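Local coordinates for putative glycosyltransferase (GalT1) (Streptococcus parasanguinis FW213, PDB 5HEA), which is probably a glycosyltransferase that moves a sugar from a nucleotide-sugar donor to an acceptor, seen here as its C-terminal part with a family 2 GT-A domain, at the interface of chains A and B and the interface of chains A and C. Sequence-based numbering; all coordinates share one arbitrary frame. Chains: chain A/B/C, Putative glycosyltransferase (GalT1).

Contact 1: the interface of chains A and B. Residues chain A 47, 49-50; chain B 271-272.
A:Ile50 and B:Leu271 meet at the apolar centre, with B:Arg272 lying over the same isoleucine. The methyl CD1 of A:Ile50 is 4.0 Å from CD2 of B:Leu271. That same CD1 also touches the aliphatic part of the arginine, 3.7 Å from CG of B:Arg272. One step back along the isoleucine, CG1 sits over the middle of the B:Arg272 guanidinium, 3.6 Å above its plane. The flat guanidinium rests with one face on an alkyl chain. The arginine chain is extended from CG to NE. This carries the guanidinium past A:Ile50 toward A:Asn47. Beside this centre, CB of A:Ser49 packs 3.7 Å from CG of B:Leu271.

The polar rim includes A:Ser49. Its side-chain hydroxyl OG lies between its own backbone N and carbonyl carbon (chi1 69°). From there it gives a weak hydrogen bond of 3.5 Å to the main-chain O of B:Leu271. This carbonyl belongs to the last turn of helix 253-272. A:Ser49 and A:Ile50 stand in the first turn of helix 48-58, and A:Asn47 comes immediately before it. The patch thus joins the start of one helix to the end of another. The chains are copies of one protein but use different surfaces here. The pairing may be a feature of the crystal.

At the outer edge, the A:Asn47 amide plane stands 87° from the guanidinium plane. Its carbonyl oxygen OD1 is 2.8 Å from B:Arg272 NH1. OD1 sits nearly end-on to NH1, almost in line with the CZ-NH1 bond. Neither N-H of NH1 is aimed at it, which makes this a close polar contact and not a hydrogen bond.

Contact 2: the interface of chains A and C. Residues chain A 242-243, 246, 252; chain C 242, 246, 252, 256.
Helix 231-247 and the turn that leads into helix 253-272 form this contact, a two-fold helical packing between copies A and C. A:Leu252 and C:Leu252 meet across the two-fold axis. Each comes just before helix 253-272, and the two side chains reach toward each other tip to tip. Their CD1 methyls are 3.7 Å apart. In both, CG lies anti to the carbonyl carbon (chi1 -57°), and the chain then runs out straight to CD1 (chi2 174°). The branch that touches the twin is therefore the outermost one.

The same methyl also meets helix 231-247 of the other chain. CD1 of A:Leu252 is 4.0 Å from CB of C:Ala246, and CD1 of C:Leu252 repeats this against A:Ala246 CB. The alanines present only a small methyl, and the leucine ends pack directly against the helix.

Further along, C:Ile242 lies against A:Ala243. Its CG2 branch comes 3.8 Å from CA of A:Ala243, so the contact reaches the helix backbone itself. Its other branch ends in CD1, 4.0 Å from A:Ala243 CB. The two arms of the isoleucine thus both touch this one alanine. On the main-chain side of A:Ala246, the terminal methyl CD1 of C:Ile256 lies 3.4 Å from the carbonyl O of A:Ala246. C:Ile256 belongs to the first turn of helix 253-272, so both helices of chain C take part.

The two-fold gives each contact a twin with the chains exchanged. In the deposited hexamer this packing joins the C-terminal helical regions of two copies, and it may hold such a pair together in the protein as well.

Contact 1: the interface of chains A and B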
ATOM      1  N   ASN A  47      -9.168   2.766  28.363  1.00 29.83           N
ATOM      2  CA  ASN A  47      -9.480   3.897  29.244  1.00 28.00           C
ATOM      3  C   ASN A  47      -8.248   4.651  29.739  1.00 25.61           C
ATOM      4  O   ASN A  47      -8.373   5.551  30.566  1.00 28.78           O
ATOM      5  CB  ASN A  47     -10.328   3.435  30.437  1.00 27.61           C
ATOM      6  CG  ASN A  47     -11.753   3.064  30.041  1.00 33.42           C
ATOM      7  OD1 ASN A  47     -12.423   3.801  29.318  1.00 39.40           O
ATOM      8  ND2 ASN A  47     -12.217   1.911  30.512  1.00 32.11           N
ATOM      9  N   SER A  49      -6.244   6.923  28.465  1.00 22.91           N
ATOM     10  CA  SER A  49      -6.230   8.370  28.232  1.00 25.85           C
ATOM     11  C   SER A  49      -7.076   9.113  29.264  1.00 27.95           C
ATOM     12  O   SER A  49      -6.703  10.183  29.734  1.00 28.96           O
ATOM     13  CB  SER A  49      -6.749   8.692  26.830  1.00 27.85           C
ATOM     14  OG  SER A  49      -8.134   8.407  26.738  1.00 29.51           O
ATOM     15  N   ILE A  50      -8.216   8.530  29.619  1.00 25.45           N
ATOM     16  CA  ILE A  50      -9.136   9.140  30.573  1.00 24.49           C
ATOM     17  C   ILE A  50      -8.564   9.040  31.986  1.00 36.11           C
ATOM     18  O   ILE A  50      -8.697   9.962  32.791  1.00 32.61           O
ATOM     19  CB  ILE A  50     -10.551   8.490  30.473  1.00 39.89           C
ATOM     20  CG1 ILE A  50     -11.462   9.307  29.548  1.00 47.73           C
ATOM     21  CG2 ILE A  50     -11.224   8.385  31.828  1.00 37.36           C
ATOM     22  CD1 ILE A  50     -10.873   9.654  28.217  1.00 45.71           C
TER
ATOM     23  N   LEU B 271     -10.813  11.043  22.039  1.00 25.90           N
ATOM     24  CA  LEU B 271      -9.699  10.768  22.929  1.00 26.77           C
ATOM     25  C   LEU B 271      -9.696   9.293  23.324  1.00 28.07           C
ATOM     26  O   LEU B 271      -8.650   8.652  23.324  1.00 27.14           O
ATOM     27  CB  LEU B 271      -9.741  11.661  24.169  1.00 28.97           C
ATOM     28  CG  LEU B 271      -8.565  11.491  25.140  1.00 34.56           C
ATOM     29  CD1 LEU B 271      -7.240  11.709  24.426  1.00 28.37           C
ATOM     30  CD2 LEU B 271      -8.694  12.447  26.314  1.00 33.81           C
ATOM     31  N   ARG B 272     -10.875   8.755  23.636  1.00 27.81           N
ATOM     32  CA  ARG B 272     -10.986   7.353  24.022  1.00 30.25           C
ATOM     33  C   ARG B 272     -10.582   6.428  22.894  1.00 31.40           C
ATOM     34  O   ARG B 272     -10.098   5.322  23.137  1.00 31.54           O
ATOM     35  CB  ARG B 272     -12.413   7.020  24.452  1.00 30.22           C
ATOM     36  CG  ARG B 272     -12.835   7.673  25.760  1.00 36.48           C
ATOM     37  CD  ARG B 272     -14.268   7.274  26.143  1.00 29.95           C
ATOM     38  NE  ARG B 272     -14.658   7.868  27.422  1.00 37.04           N
ATOM     39  CZ  ARG B 272     -14.437   7.297  28.601  1.00 39.13           C
ATOM     40  NH1 ARG B 272     -13.831   6.119  28.657  1.00 36.02           N
ATOM     41  NH2 ARG B 272     -14.819   7.901  29.721  1.00 39.02           N
TER

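Contact 2: the interface of chains A and C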
ATOM      1  N   ILE A 242      29.164  -3.427  19.919  1.00 19.62           N
ATOM      2  CA  ILE A 242      30.544  -3.908  19.822  1.00 19.13           C
ATOM      3  C   ILE A 242      31.395  -2.953  18.996  1.00 25.12           C
ATOM      4  O   ILE A 242      32.505  -2.606  19.396  1.00 21.82           O
ATOM      5  CB  ILE A 242      30.623  -5.347  19.254  1.00 20.88           C
ATOM      6  CG1 ILE A 242      30.115  -6.338  20.310  1.00 26.51           C
ATOM      7  CG2 ILE A 242      32.073  -5.686  18.816  1.00 20.63           C
ATOM      8  CD1 ILE A 242      29.700  -7.691  19.744  1.00 24.82           C
ATOM      9  N   ALA A 243      30.871  -2.503  17.853  1.00 17.75           N
ATOM     10  CA  ALA A 243      31.644  -1.606  16.993  1.00 19.47           C
ATOM     11  C   ALA A 243      31.969  -0.274  17.679  1.00 25.38           C
ATOM     12  O   ALA A 243      33.055   0.279  17.505  1.00 24.19           O
ATOM     13  CB  ALA A 243      30.908  -1.359  15.661  1.00 21.78           C
ATOM     14  N   ALA A 246      34.524  -0.892  20.595  1.00 24.17           N
ATOM     15  CA  ALA A 246      35.839  -1.203  20.037  1.00 26.70           C
ATOM     16  C   ALA A 246      36.505   0.078  19.559  1.00 31.14           C
ATOM     17  O   ALA A 246      37.692   0.293  19.784  1.00 28.05           O
ATOM     18  CB  ALA A 246      35.723  -2.205  18.898  1.00 27.34           C
ATOM     19  N   LEU A 252      35.996  -5.878  25.111  1.00 30.19           N
ATOM     20  CA  LEU A 252      34.898  -6.483  24.342  1.00 30.34           C
ATOM     21  C   LEU A 252      34.498  -7.875  24.822  1.00 35.55           C
ATOM     22  O   LEU A 252      33.562  -8.471  24.285  1.00 30.46           O
ATOM     23  CB  LEU A 252      35.283  -6.562  22.851  1.00 29.03           C
ATOM     24  CG  LEU A 252      35.667  -5.247  22.174  1.00 29.78           C
ATOM     25  CD1 LEU A 252      36.160  -5.491  20.745  1.00 27.49           C
ATOM     26  CD2 LEU A 252      34.479  -4.280  22.181  1.00 29.07           C
TER
ATOM     27  N   ILE C 242      32.899  -5.538  12.083  1.00 19.62           N
ATOM     28  CA  ILE C 242      33.695  -5.372  13.302  1.00 19.13           C
ATOM     29  C   ILE C 242      33.290  -6.392  14.357  1.00 25.12           C
ATOM     30  O   ILE C 242      34.148  -7.023  14.972  1.00 21.82           O
ATOM     31  CB  ILE C 242      33.606  -3.932  13.865  1.00 20.88           C
ATOM     32  CG1 ILE C 242      34.394  -2.982  12.952  1.00 26.51           C
ATOM     33  CG2 ILE C 242      34.135  -3.879  15.322  1.00 20.63           C
ATOM     34  CD1 ILE C 242      34.013  -1.513  13.109  1.00 24.82           C
ATOM     35  N   ALA C 246      35.843  -9.274  15.688  1.00 24.17           N
ATOM     36  CA  ALA C 246      36.194  -9.203  17.106  1.00 26.70           C
ATOM     37  C   ALA C 246      35.893 -10.537  17.772  1.00 31.14           C
ATOM     38  O   ALA C 246      36.683 -11.037  18.566  1.00 28.05           O
ATOM     39  CB  ALA C 246      35.443  -8.076  17.797  1.00 27.34           C
ATOM     40  N   LEU C 252      41.399  -5.303  14.796  1.00 30.19           N
ATOM     41  CA  LEU C 252      40.309  -4.382  14.437  1.00 30.34           C
ATOM     42  C   LEU C 252      40.785  -3.001  13.996  1.00 35.55           C
ATOM     43  O   LEU C 252      39.970  -2.151  13.630  1.00 30.46           O
ATOM     44  CB  LEU C 252      39.345  -4.219  15.630  1.00 29.03           C
ATOM     45  CG  LEU C 252      38.720  -5.499  16.182  1.00 29.78           C
ATOM     46  CD1 LEU C 252      37.903  -5.208  17.444  1.00 27.49           C
ATOM     47  CD2 LEU C 252      37.850  -6.169  15.114  1.00 29.07           C
ATOM     48  N   ILE C 256      38.219  -0.189  12.349  1.00 21.99           N
ATOM     49  CA  ILE C 256      37.859   0.964  13.166  1.00 23.40           C
ATOM     50  C   ILE C 256      38.085   2.280  12.409  1.00 26.60           C
ATOM     51  O   ILE C 256      37.186   3.129  12.341  1.00 24.65           O
ATOM     52  CB  ILE C 256      38.606   0.947  14.523  1.00 29.48           C
ATOM     53  CG1 ILE C 256      38.121  -0.223  15.372  1.00 24.05           C
ATOM     54  CG2 ILE C 256      38.352   2.215  15.282  1.00 25.67           C
ATOM     55  CD1 ILE C 256      38.905  -0.428  16.644  1.00 26.05           C
TER

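The C-alpha centres of contact 1 and contact 2 are about 47 Å apart, so chain A meets two of its neighbours at well-separated places. No residue is common to both. Helix 253-272 does enter both: its last turn, from chain B, is used in contact 1, and its first turn, from chain C, in contact 2. Contact 2 is two-fold and pairs like surfaces. Contact 1 joins unlike surfaces and is not an exact two-fold. Together they link chain A to two further copies in the deposited hexamer. Which contact persists in solution cannot be read from the structure alone.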